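Local coordinates for multicopper oxidase type 1 (PDB 3G5W), which probably works as a copper-dependent oxidase of the laccase type, a two-domain multicopper oxidase with copper centres both within and between its subunits, at residues Val199-Thr204 with Thr227-Pro232; Asp138-Leu143 with Arg191-Gly196; Ile211-Gly216 with Asp237-Met242; Ser144-Ser149 with Tyr166-Ala171. All coordinates share one frame; numbering follows the deposited sequence.

Interaction 1 (Val199-Thr204 with Thr227-Pro232). With C1O (Cu-O linkage), chain H; C2O (Cu-O-Cu linkage), chain P.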
loop_
_atom_site.group_PDB
_atom_site.type_symbol
_atom_site.label_atom_id
_atom_site.label_comp_id
_atom_site.label_asym_id
_atom_site.label_seq_id
_atom_site.Cartn_x
_atom_site.Cartn_y
_atom_site.Cartn_z
ATOM N N VAL A 199 4.534 4.647 -0.594
ATOM C CA VAL A 199 4.041 4.021 0.627
ATOM C C VAL A 199 5.247 3.743 1.543
ATOM O O VAL A 199 6.321 3.363 1.071
ATOM C CB VAL A 199 3.295 2.695 0.299
ATOM C CG1 VAL A 199 2.697 2.101 1.548
ATOM C CG2 VAL A 199 2.199 2.934 -0.737
ATOM N N HIS A 200 5.077 3.963 2.841
ATOM C CA HIS A 200 6.108 3.654 3.820
ATOM C C HIS A 200 5.535 2.649 4.803
ATOM O O HIS A 200 4.334 2.668 5.067
ATOM C CB HIS A 200 6.555 4.924 4.556
ATOM C CG HIS A 200 7.001 6.016 3.636
ATOM N ND1 HIS A 200 8.261 6.047 3.078
ATOM C CD2 HIS A 200 6.343 7.090 3.144
ATOM C CE1 HIS A 200 8.361 7.101 2.285
ATOM N NE2 HIS A 200 7.211 7.749 2.308
ATOM N N ALA A 201 6.393 1.780 5.328
ATOM C CA ALA A 201 5.996 0.758 6.306
ATOM C C ALA A 201 6.781 0.962 7.607
ATOM O O ALA A 201 7.878 0.418 7.766
ATOM C CB ALA A 201 6.249 -0.621 5.741
ATOM N N ILE A 202 6.232 1.760 8.522
ATOM C CA ILE A 202 6.989 2.193 9.690
ATOM C C ILE A 202 6.937 1.140 10.787
ATOM O O ILE A 202 5.878 0.877 11.367
ATOM C CB ILE A 202 6.553 3.588 10.231
ATOM C CG1 ILE A 202 6.651 4.672 9.144
ATOM C CG2 ILE A 202 7.383 3.980 11.463
ATOM C CD1 ILE A 202 8.032 4.819 8.509
ATOM N N HIS A 203 8.103 0.565 11.063
ATOM C CA HIS A 203 8.237 -0.508 12.025
ATOM C C HIS A 203 9.017 -0.050 13.267
ATOM O O HIS A 203 10.082 0.554 13.142
ATOM C CB HIS A 203 8.912 -1.704 11.344
ATOM C CG HIS A 203 9.262 -2.805 12.289
ATOM N ND1 HIS A 203 8.324 -3.417 13.093
ATOM C CD2 HIS A 203 10.449 -3.383 12.584
ATOM C CE1 HIS A 203 8.918 -4.330 13.840
ATOM N NE2 HIS A 203 10.206 -4.331 13.550
ATOM N N THR A 204 8.463 -0.317 14.456
ATOM C CA THR A 204 9.120 0.023 15.725
ATOM C C THR A 204 9.479 -1.237 16.530
ATOM O O THR A 204 8.611 -2.057 16.836
ATOM C CB THR A 204 8.238 0.976 16.590
ATOM O OG1 THR A 204 7.857 2.124 15.817
ATOM C CG2 THR A 204 8.993 1.449 17.855
ATOM N N THR A 227 4.068 -2.779 12.617
ATOM C CA THR A 227 4.383 -2.135 11.335
ATOM C C THR A 227 3.144 -1.419 10.786
ATOM O O THR A 227 2.074 -2.020 10.640
ATOM C CB THR A 227 4.947 -3.159 10.297
ATOM O OG1 THR A 227 6.072 -3.845 10.861
ATOM C CG2 THR A 227 5.390 -2.475 9.003
ATOM N N VAL A 228 3.302 -0.128 10.505
ATOM C CA VAL A 228 2.216 0.723 10.036
ATOM C C VAL A 228 2.429 1.071 8.566
ATOM O O VAL A 228 3.351 1.817 8.227
ATOM C CB VAL A 228 2.133 2.043 10.856
ATOM C CG1 VAL A 228 0.940 2.887 10.400
ATOM C CG2 VAL A 228 2.064 1.754 12.379
ATOM N N LEU A 229 1.569 0.542 7.699
ATOM C CA LEU A 229 1.633 0.860 6.277
ATOM C C LEU A 229 0.916 2.186 6.033
ATOM O O LEU A 229 -0.297 2.304 6.280
ATOM C CB LEU A 229 1.016 -0.273 5.444
ATOM C CG LEU A 229 1.414 -0.350 3.965
ATOM C CD1 LEU A 229 2.887 -0.712 3.824
ATOM C CD2 LEU A 229 0.532 -1.374 3.224
ATOM N N ILE A 230 1.671 3.191 5.585
ATOM C CA ILE A 230 1.145 4.549 5.408
ATOM C C ILE A 230 1.409 5.084 3.989
ATOM O O ILE A 230 2.542 5.078 3.506
ATOM C CB ILE A 230 1.641 5.532 6.526
ATOM C CG1 ILE A 230 1.014 6.922 6.349
ATOM C CG2 ILE A 230 3.173 5.590 6.599
ATOM C CD1 ILE A 230 1.347 7.913 7.443
ATOM N N GLY A 231 0.339 5.512 3.325
ATOM C CA GLY A 231 0.402 5.948 1.931
ATOM C C GLY A 231 0.356 7.455 1.799
ATOM O O GLY A 231 0.030 8.147 2.760
ATOM N N PRO A 232 0.688 7.978 0.604
ATOM C CA PRO A 232 0.703 9.424 0.361
ATOM C C PRO A 232 -0.599 10.116 0.784
ATOM O O PRO A 232 -1.684 9.674 0.416
ATOM C CB PRO A 232 0.898 9.516 -1.156
ATOM C CG PRO A 232 1.662 8.284 -1.492
ATOM C CD PRO A 232 1.080 7.218 -0.601
HETATM CU CU4 C1O H . 11.498 -5.686 14.019
HETATM O O3 C1O H . 10.247 -6.330 16.458
HETATM CU CU2 C2O P . 14.190 -3.291 12.164
HETATM CU CU3 C2O P . 11.544 -7.100 10.239
HETATM O O1 C2O P . 13.093 -5.081 11.095
#
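The carbonyl oxygen of His200 is held twice from the facing strand: Ile230 N donates to His200 O over 2.8 Å almost along the C=O axis, and Leu229 CA approaches His200 O more weakly at 3.5 Å. Ile230 O likewise has two partners, His200 N in its carbonyl plane and the CA-H of Val199, so His200 and Ile230 form a hydrogen-bonded antiparallel pair; Ile202 and Val228 form the next, with donors standing above the carbonyl planes. On the face of Ala201, His203, Thr227 and Leu229, Thr227 presents both branches: OG1 lies 3.2 Å from His203 ND1, while CG2, anti to the backbone N, rests 3.8 Å from Ala201 CB. An alanine at Thr227 would remove both branches and would probably loosen the packing against Ala201 and beside the imidazole. His203 CG is also anti to its own backbone N (chi1 172°), with ND1 bonded to Asp226 O. This turns NE2 outward to the copper CU4, 1.9 Å away, which His59 of a neighbouring subunit also binds. Strand 200-204, paired with the border strand 227-230 of a cupredoxin sheet, thus delivers a histidine to a copper cluster shared between subunits, as in the trinuclear centre of two-domain multicopper oxidases.

Interaction 2 (Asp138-Leu143 with Arg191-Gly196)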
loop_
_atom_site.group_PDB
_atom_site.type_symbol
_atom_site.label_atom_id
_atom_site.label_comp_id
_atom_site.label_asym_id
_atom_site.label_seq_id
_atom_site.Cartn_x
_atom_site.Cartn_y
_atom_site.Cartn_z
ATOM N N ASP A 138 4.917 14.145 22.465
ATOM C CA ASP A 138 4.234 14.185 21.179
ATOM C C ASP A 138 5.271 14.500 20.088
ATOM O O ASP A 138 6.026 15.460 20.220
ATOM C CB ASP A 138 3.159 15.275 21.246
ATOM C CG ASP A 138 1.966 15.006 20.346
ATOM O OD1 ASP A 138 2.094 14.252 19.363
ATOM O OD2 ASP A 138 0.885 15.573 20.618
ATOM N N TYR A 139 5.299 13.684 19.037
ATOM C CA TYR A 139 6.310 13.756 17.968
ATOM C C TYR A 139 5.681 13.800 16.570
ATOM O O TYR A 139 4.752 13.047 16.285
ATOM C CB TYR A 139 7.231 12.529 18.028
ATOM C CG TYR A 139 8.119 12.474 19.245
ATOM C CD1 TYR A 139 9.460 12.839 19.164
ATOM C CD2 TYR A 139 7.616 12.057 20.481
ATOM C CE1 TYR A 139 10.286 12.799 20.285
ATOM C CE2 TYR A 139 8.430 12.009 21.607
ATOM C CZ TYR A 139 9.754 12.389 21.509
ATOM O OH TYR A 139 10.560 12.340 22.621
ATOM N N ILE A 140 6.221 14.650 15.698
ATOM C CA ILE A 140 5.755 14.744 14.315
ATOM C C ILE A 140 6.844 14.170 13.413
ATOM O O ILE A 140 7.991 14.624 13.472
ATOM C CB ILE A 140 5.445 16.215 13.915
ATOM C CG1 ILE A 140 4.277 16.758 14.752
ATOM C CG2 ILE A 140 5.153 16.328 12.403
ATOM C CD1 ILE A 140 4.093 18.259 14.674
ATOM N N LEU A 141 6.497 13.146 12.630
ATOM C CA LEU A 141 7.422 12.575 11.638
ATOM C C LEU A 141 6.819 12.669 10.239
ATOM O O LEU A 141 5.881 11.933 9.901
ATOM C CB LEU A 141 7.774 11.104 11.923
ATOM C CG LEU A 141 7.994 10.367 13.259
ATOM C CD1 LEU A 141 9.184 9.414 13.119
ATOM C CD2 LEU A 141 8.131 11.223 14.502
ATOM N N MET A 142 7.375 13.564 9.428
ATOM C CA MET A 142 6.925 13.744 8.050
ATOM C C MET A 142 7.850 12.986 7.101
ATOM O O MET A 142 9.054 13.229 7.077
ATOM C CB MET A 142 6.862 15.235 7.695
ATOM C CG MET A 142 5.986 16.044 8.672
ATOM S SD MET A 142 5.636 17.740 8.164
ATOM C CE MET A 142 4.399 17.450 6.901
ATOM N N LEU A 143 7.272 12.067 6.333
ATOM C CA LEU A 143 8.041 11.142 5.504
ATOM C C LEU A 143 8.048 11.603 4.057
ATOM O O LEU A 143 6.986 11.856 3.484
ATOM C CB LEU A 143 7.437 9.731 5.594
ATOM C CG LEU A 143 7.135 9.229 7.014
ATOM C CD1 LEU A 143 6.320 7.936 6.982
ATOM C CD2 LEU A 143 8.430 9.055 7.816
ATOM N N ARG A 191 3.096 11.124 15.338
ATOM C CA ARG A 191 2.180 11.597 14.308
ATOM C C ARG A 191 2.867 11.429 12.949
ATOM O O ARG A 191 3.714 12.240 12.564
ATOM C CB ARG A 191 1.778 13.050 14.584
ATOM C CG ARG A 191 1.135 13.270 15.968
ATOM C CD ARG A 191 0.806 14.744 16.197
ATOM N NE ARG A 191 0.185 15.002 17.502
ATOM C CZ ARG A 191 -1.092 15.329 17.685
ATOM N NH1 ARG A 191 -1.926 15.429 16.653
ATOM N NH2 ARG A 191 -1.540 15.567 18.916
ATOM N N LEU A 192 2.529 10.344 12.251
ATOM C CA LEU A 192 3.167 10.011 10.981
ATOM C C LEU A 192 2.397 10.671 9.851
ATOM O O LEU A 192 1.181 10.526 9.760
ATOM C CB LEU A 192 3.199 8.486 10.764
ATOM C CG LEU A 192 3.752 7.581 11.876
ATOM C CD1 LEU A 192 3.669 6.114 11.455
ATOM C CD2 LEU A 192 5.181 7.964 12.259
ATOM N N ILE A 193 3.109 11.399 8.994
ATOM C CA ILE A 193 2.489 12.085 7.864
ATOM C C ILE A 193 3.151 11.622 6.569
ATOM O O ILE A 193 4.368 11.711 6.422
ATOM C CB ILE A 193 2.545 13.639 8.011
ATOM C CG1 ILE A 193 1.967 14.072 9.377
ATOM C CG2 ILE A 193 1.783 14.310 6.852
ATOM C CD1 ILE A 193 2.157 15.555 9.732
ATOM N N GLY A 194 2.339 11.089 5.657
ATOM C CA GLY A 194 2.821 10.612 4.364
ATOM C C GLY A 194 2.931 11.765 3.383
ATOM O O GLY A 194 2.048 11.980 2.555
ATOM N N ALA A 195 4.021 12.515 3.493
ATOM C CA ALA A 195 4.239 13.690 2.655
ATOM C C ALA A 195 4.806 13.313 1.289
ATOM O O ALA A 195 4.799 14.130 0.358
ATOM C CB ALA A 195 5.155 14.686 3.372
ATOM N N GLY A 196 5.255 12.065 1.161
ATOM C CA GLY A 196 5.968 11.607 -0.025
ATOM C C GLY A 196 5.132 10.924 -1.083
ATOM O O GLY A 196 3.904 10.848 -0.977
#
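Asp138 CG swings anti to its backbone N (chi1 -151°), while Arg191 CG lies beside its own N and the chain then runs straight from CG to NE, so that carboxylate and guanidinium meet beside Ile140 at the start of the strand pair. The grip is side-on and bidentate: NE of Arg191 reaches OD1 of Asp138 over 2.8 Å, and NH2 of Arg191 reaches OD2 of Asp138 over 3.0 Å. Each oxygen uses its syn lone pair, and the planes of the two groups, only 29° apart, are nearly coplanar, a geometry that fixes the rotation of both. NH1 of Arg191 bonds to Thr99 OG1 and makes a long, weak ion pair with Asp237.

Beyond the salt bridge the strands run parallel, and bonds step from one to the other: Tyr139 O takes Arg191 N over 2.7 Å, Arg191 O takes Leu141 N, Leu141 O takes Ile193 N, and Ile193 O takes Leu143 N almost along its C=O axis. On the face of Ile140 and Met142, Ile193 CD1 sits 4.1 Å from Ile140 CG2 and 4.0 Å from Met142 CG, the three chains pointing the same way. On the reverse, Leu192 CD2 lies 3.8 Å from Leu141 CG. Past Ile193 the chain bends in an inverse gamma turn centred on Gly194.

Strands 98-103 and 118-124 cover the Ile140-Met142 face through Trp101, Trp118 and Ile122, and strand 235-241 continues the sheet beyond 187-194.

Interaction 3 (Ile211-Gly216 with Asp237-Met242); sequences IAFKDG and DVILNM
The Phe213 ring has Ile239 CD1 at its edge, 4.4 Å from CE2, and makes a cation-pi contact with Arg189; Asp237 approaches it obliquely, its carboxylate plane turned 50° from the ring. The strands form a classic beta bulge: the antiparallel register slips by one residue, and two residues, Ala212 and Phe213, stand opposite the single Asp237. Asp237 O accepts Ala212 N over 3.0 Å, nearly along the C=O axis, and Phe213 N only weakly, whereas Asp237 N donates back to Phe213 O. Between the side chains, the CB atoms of Phe213 and Asp237 lie 3.7 Å apart, and Ala212 CB touches Ile239 CD1 at 3.9 Å. The same Arg189 that meets the ring forms a salt bridge with Asp237 OD1, so one cation ties both sides of the bulge, and the buried carboxylate is likely to stay ionised beside it. Past the bulge, Lys214 NZ bonds to Asp215 OD1, and both residues reach Thr227 of a neighbouring subunit, so this end of the strand takes part in the subunit interface. Asp237 OD2, also bonded to Thr99, accepts a hydrogen bond from a water 2.7 Å away, and that water accepts the N-H of Gly216.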
loop_
_atom_site.group_PDB
_atom_site.type_symbol
_atom_site.label_atom_id
_atom_site.label_comp_id
_atom_site.label_asym_id
_atom_site.label_seq_id
_atom_site.Cartn_x
_atom_site.Cartn_y
_atom_site.Cartn_z
ATOM N N ILE A 211 -2.163 1.790 16.712
ATOM C CA ILE A 211 -2.593 2.683 15.634
ATOM C C ILE A 211 -3.942 3.251 16.056
ATOM O O ILE A 211 -4.963 2.566 15.969
ATOM C CB ILE A 211 -2.675 1.936 14.276
ATOM C CG1 ILE A 211 -1.333 1.252 13.974
ATOM C CG2 ILE A 211 -3.071 2.903 13.153
ATOM C CD1 ILE A 211 -1.377 0.166 12.926
ATOM N N ALA A 212 -3.935 4.494 16.535
ATOM C CA ALA A 212 -5.095 5.056 17.239
ATOM C C ALA A 212 -5.923 6.085 16.459
ATOM O O ALA A 212 -7.106 6.295 16.768
ATOM C CB ALA A 212 -4.659 5.637 18.581
ATOM N N PHE A 213 -5.298 6.744 15.483
ATOM C CA PHE A 213 -5.981 7.742 14.652
ATOM C C PHE A 213 -5.574 7.584 13.190
ATOM O O PHE A 213 -4.413 7.285 12.896
ATOM C CB PHE A 213 -5.643 9.176 15.105
ATOM C CG PHE A 213 -6.107 9.518 16.502
ATOM C CD1 PHE A 213 -7.237 10.298 16.700
ATOM C CD2 PHE A 213 -5.384 9.089 17.620
ATOM C CE1 PHE A 213 -7.667 10.626 17.982
ATOM C CE2 PHE A 213 -5.804 9.413 18.907
ATOM C CZ PHE A 213 -6.949 10.180 19.087
ATOM N N LYS A 214 -6.539 7.775 12.289
ATOM C CA LYS A 214 -6.269 7.870 10.853
ATOM C C LYS A 214 -6.839 9.177 10.348
ATOM O O LYS A 214 -7.987 9.504 10.643
ATOM C CB LYS A 214 -6.879 6.704 10.057
ATOM C CG LYS A 214 -6.795 6.914 8.525
ATOM C CD LYS A 214 -7.435 5.799 7.710
ATOM C CE LYS A 214 -7.645 6.235 6.238
ATOM N NZ LYS A 214 -6.465 6.966 5.648
ATOM N N ASP A 215 -6.028 9.918 9.591
ATOM C CA ASP A 215 -6.418 11.211 9.007
ATOM C C ASP A 215 -7.070 12.142 10.034
ATOM O O ASP A 215 -8.008 12.871 9.718
ATOM C CB ASP A 215 -7.353 11.013 7.802
ATOM C CG ASP A 215 -6.743 10.146 6.702
ATOM O OD1 ASP A 215 -7.491 9.776 5.772
ATOM O OD2 ASP A 215 -5.532 9.826 6.761
ATOM N N GLY A 216 -6.579 12.091 11.268
ATOM C CA GLY A 216 -7.085 12.952 12.327
ATOM C C GLY A 216 -8.179 12.317 13.167
ATOM O O GLY A 216 -8.348 12.691 14.325
ATOM N N ASP A 237 -1.692 8.412 13.724
ATOM C CA ASP A 237 -1.134 8.638 15.057
ATOM C C ASP A 237 -0.931 7.296 15.738
ATOM O O ASP A 237 -1.882 6.528 15.933
ATOM C CB ASP A 237 -2.038 9.537 15.914
ATOM C CG ASP A 237 -2.177 10.951 15.351
ATOM O OD1 ASP A 237 -2.320 11.895 16.152
ATOM O OD2 ASP A 237 -2.165 11.128 14.113
ATOM N N VAL A 238 0.315 7.026 16.098
ATOM C CA VAL A 238 0.682 5.772 16.737
ATOM C C VAL A 238 1.078 6.065 18.174
ATOM O O VAL A 238 1.980 6.873 18.422
ATOM C CB VAL A 238 1.842 5.072 15.996
ATOM C CG1 VAL A 238 2.170 3.729 16.648
ATOM C CG2 VAL A 238 1.490 4.868 14.522
ATOM N N ILE A 239 0.391 5.419 19.110
ATOM C CA ILE A 239 0.704 5.578 20.528
ATOM C C ILE A 239 1.497 4.366 21.042
ATOM O O ILE A 239 1.121 3.215 20.799
ATOM C CB ILE A 239 -0.567 5.908 21.370
ATOM C CG1 ILE A 239 -0.865 7.408 21.269
ATOM C CG2 ILE A 239 -0.352 5.584 22.858
ATOM C CD1 ILE A 239 -2.062 7.774 20.458
ATOM N N LEU A 240 2.616 4.641 21.706
ATOM C CA LEU A 240 3.493 3.601 22.222
ATOM C C LEU A 240 3.702 3.793 23.721
ATOM O O LEU A 240 4.077 4.884 24.166
ATOM C CB LEU A 240 4.858 3.644 21.507
ATOM C CG LEU A 240 5.012 3.568 19.983
ATOM C CD1 LEU A 240 6.405 4.076 19.575
ATOM C CD2 LEU A 240 4.837 2.158 19.487
ATOM N N ASN A 241 3.457 2.741 24.497
ATOM C CA ASN A 241 3.751 2.762 25.931
ATOM C C ASN A 241 5.220 2.411 26.113
ATOM O O ASN A 241 5.667 1.349 25.671
ATOM C CB ASN A 241 2.859 1.781 26.710
ATOM C CG ASN A 241 1.375 2.123 26.623
ATOM O OD1 ASN A 241 0.985 3.294 26.571
ATOM N ND2 ASN A 241 0.532 1.089 26.607
ATOM N N MET A 242 5.975 3.316 26.737
ATOM C CA MET A 242 7.417 3.130 26.897
ATOM C C MET A 242 7.719 2.317 28.155
ATOM O O MET A 242 8.130 2.872 29.172
ATOM C CB MET A 242 8.157 4.478 26.939
ATOM C CG MET A 242 8.094 5.329 25.658
ATOM S SD MET A 242 8.737 4.520 24.158
ATOM C CE MET A 242 7.218 3.912 23.518
HETATM O O HOH W 1 -4.026 10.619 12.196
#

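Interaction 4 (Ser144-Ser149 with Tyr166-Ala171)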
loop_
_atom_site.group_PDB
_atom_site.type_symbol
_atom_site.label_atom_id
_atom_site.label_comp_id
_atom_site.label_asym_id
_atom_site.label_seq_id
_atom_site.Cartn_x
_atom_site.Cartn_y
_atom_site.Cartn_z
ATOM N N SER A 144 9.240 11.691 3.473
ATOM C CA SER A 144 9.407 12.205 2.112
ATOM C C SER A 144 10.378 11.368 1.297
ATOM O O SER A 144 11.296 10.759 1.852
ATOM C CB SER A 144 9.918 13.645 2.140
ATOM O OG SER A 144 8.927 14.520 2.632
ATOM N N ASP A 145 10.168 11.370 -0.020
ATOM C CA ASP A 145 11.002 10.634 -0.977
ATOM C C ASP A 145 11.533 11.613 -2.032
ATOM O O ASP A 145 10.771 12.421 -2.572
ATOM C CB ASP A 145 10.169 9.527 -1.626
ATOM C CG ASP A 145 9.301 8.793 -0.610
ATOM O OD1 ASP A 145 9.863 8.041 0.201
ATOM O OD2 ASP A 145 8.067 8.984 -0.608
ATOM N N TRP A 146 12.835 11.551 -2.313
ATOM C CA TRP A 146 13.488 12.576 -3.133
ATOM C C TRP A 146 14.182 11.973 -4.348
ATOM O O TRP A 146 14.678 10.852 -4.280
ATOM C CB TRP A 146 14.516 13.368 -2.310
ATOM C CG TRP A 146 13.997 13.943 -1.009
ATOM C CD1 TRP A 146 13.729 13.251 0.147
ATOM C CD2 TRP A 146 13.705 15.320 -0.725
ATOM N NE1 TRP A 146 13.278 14.113 1.124
ATOM C CE2 TRP A 146 13.251 15.386 0.617
ATOM C CE3 TRP A 146 13.774 16.503 -1.473
ATOM C CZ2 TRP A 146 12.879 16.590 1.229
ATOM C CZ3 TRP A 146 13.410 17.705 -0.862
ATOM C CH2 TRP A 146 12.959 17.735 0.477
ATOM N N VAL A 147 14.217 12.736 -5.444
ATOM C CA VAL A 147 14.922 12.358 -6.676
ATOM C C VAL A 147 16.116 13.306 -6.875
ATOM O O VAL A 147 15.943 14.442 -7.323
ATOM C CB VAL A 147 13.983 12.412 -7.910
ATOM C CG1 VAL A 147 14.724 11.994 -9.188
ATOM C CG2 VAL A 147 12.753 11.510 -7.706
ATOM N N SER A 148 17.322 12.840 -6.541
ATOM C CA SER A 148 18.501 13.717 -6.491
ATOM C C SER A 148 18.936 14.311 -7.840
ATOM O O SER A 148 19.613 15.348 -7.871
ATOM C CB SER A 148 19.688 13.022 -5.811
ATOM O OG SER A 148 20.260 12.043 -6.655
ATOM N N SER A 149 18.537 13.677 -8.942
ATOM C CA SER A 149 18.858 14.198 -10.280
ATOM C C SER A 149 18.248 15.580 -10.524
ATOM O O SER A 149 18.720 16.322 -11.385
ATOM C CB SER A 149 18.425 13.222 -11.372
ATOM O OG SER A 149 17.014 13.207 -11.507
ATOM N N TYR A 166 16.807 9.244 -2.215
ATOM C CA TYR A 166 16.915 9.709 -0.825
ATOM C C TYR A 166 15.552 9.724 -0.141
ATOM O O TYR A 166 14.537 10.043 -0.760
ATOM C CB TYR A 166 17.609 11.081 -0.711
ATOM C CG TYR A 166 19.091 11.012 -1.012
ATOM C CD1 TYR A 166 20.031 10.889 0.019
ATOM C CD2 TYR A 166 19.553 11.047 -2.331
ATOM C CE1 TYR A 166 21.394 10.808 -0.256
ATOM C CE2 TYR A 166 20.909 10.965 -2.619
ATOM C CZ TYR A 166 21.823 10.852 -1.577
ATOM O OH TYR A 166 23.159 10.770 -1.864
ATOM N N TYR A 167 15.554 9.358 1.139
ATOM C CA TYR A 167 14.331 9.198 1.924
ATOM C C TYR A 167 14.543 9.846 3.285
ATOM O O TYR A 167 15.569 9.630 3.920
ATOM C CB TYR A 167 13.983 7.704 2.045
ATOM C CG TYR A 167 14.024 7.048 0.693
ATOM C CD1 TYR A 167 12.913 7.087 -0.153
ATOM C CD2 TYR A 167 15.200 6.464 0.216
ATOM C CE1 TYR A 167 12.960 6.525 -1.430
ATOM C CE2 TYR A 167 15.255 5.899 -1.057
ATOM C CZ TYR A 167 14.127 5.932 -1.867
ATOM O OH TYR A 167 14.164 5.380 -3.126
ATOM N N THR A 168 13.581 10.651 3.723
ATOM C CA THR A 168 13.797 11.490 4.905
ATOM C C THR A 168 12.655 11.443 5.928
ATOM O O THR A 168 11.507 11.195 5.570
ATOM C CB THR A 168 14.063 12.981 4.518
ATOM O OG1 THR A 168 12.920 13.525 3.848
ATOM C CG2 THR A 168 15.309 13.132 3.619
ATOM N N ILE A 169 13.003 11.650 7.197
ATOM C CA ILE A 169 12.043 12.052 8.236
ATOM C C ILE A 169 12.333 13.526 8.512
ATOM O O ILE A 169 13.462 13.877 8.874
ATOM C CB ILE A 169 12.219 11.281 9.573
ATOM C CG1 ILE A 169 12.149 9.761 9.365
ATOM C CG2 ILE A 169 11.155 11.742 10.596
ATOM C CD1 ILE A 169 12.542 8.936 10.605
ATOM N N ASN A 170 11.331 14.384 8.312
ATOM C CA ASN A 170 11.497 15.844 8.480
ATOM C C ASN A 170 12.730 16.379 7.741
ATOM O O ASN A 170 13.528 17.155 8.290
ATOM C CB ASN A 170 11.514 16.232 9.960
ATOM C CG ASN A 170 10.242 15.810 10.683
ATOM O OD1 ASN A 170 9.230 15.512 10.049
ATOM N ND2 ASN A 170 10.292 15.773 12.017
ATOM N N ALA A 171 12.881 15.921 6.499
ATOM C CA ALA A 171 13.927 16.399 5.584
ATOM C C ALA A 171 15.370 16.039 5.960
ATOM O O ALA A 171 16.303 16.632 5.412
ATOM C CB ALA A 171 13.794 17.911 5.333
HETATM O O HOH W 2 10.817 14.326 5.300
#
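The indole of Trp146 leans along the sheet face to Thr168 and crosses the threonine side chain at about a right angle, its NE1 donating to Thr168 OG1 over 2.8 Å. The bond lies on an antiparallel pair at the border of a sheet of the second cupredoxin domain, with Ser144-Thr168 and Trp146-Tyr166 as hydrogen-bonded pairs and Asp145-Tyr167 as the non-hydrogen-bonded one between them. The indole bond is straight, 166° at the hydrogen, and OG1 lies in the ring plane. OG1 gets there by taking the crowded position between backbone N and carbonyl carbon (chi1 62°). Tyr166 O also lies in the indole plane, 3.4 Å from Trp146 CD1, while accepting Trp146 N. The return bond, Tyr166 N to Trp146 O, is weak. Phe22 meets the indole edge-to-face and Trp118 packs against it, so this side chain joins the strand pair to the part of the chain carrying the first multicopper oxidase sequence family. A leucine at Trp146 would lose the NE1 donor and the flat surface met by Phe22, and would probably loosen Thr168 and the junction with Trp118. On the other face, Asp145 OD1 lies at the edge of the Tyr167 ring, 3.2 Å from CD1, while OD2 takes His198 N; the Tyr167 ring itself stacks on His257. A water then completes the grip on Thr168 OG1, sitting 2.7 Å from it and accepting the N-H of Ala171 over 2.9 Å.

Interactions 4, 2 and 3 lie on one mixed sheet of the second cupredoxin domain, across which strands 166-169, 137-146, 187-194, 235-241 and 209-214 follow in that order; interaction 1 belongs to the facing sheet. Interactions 2 and 4 share strand 137-146, and interaction 4 is nested within the chain loop closed by interaction 2. Interactions 1 and 3 come later and cross along the chain. The centres of interactions 1 and 2 are about 10 Å apart, those of 3 and 4 about 24 Å. Ile230 and Val228 of interaction 1 pack on Leu192 and Val238, so the copper-bearing sheet rests on the other, while interactions 1 and 3 both reach neighbouring subunits.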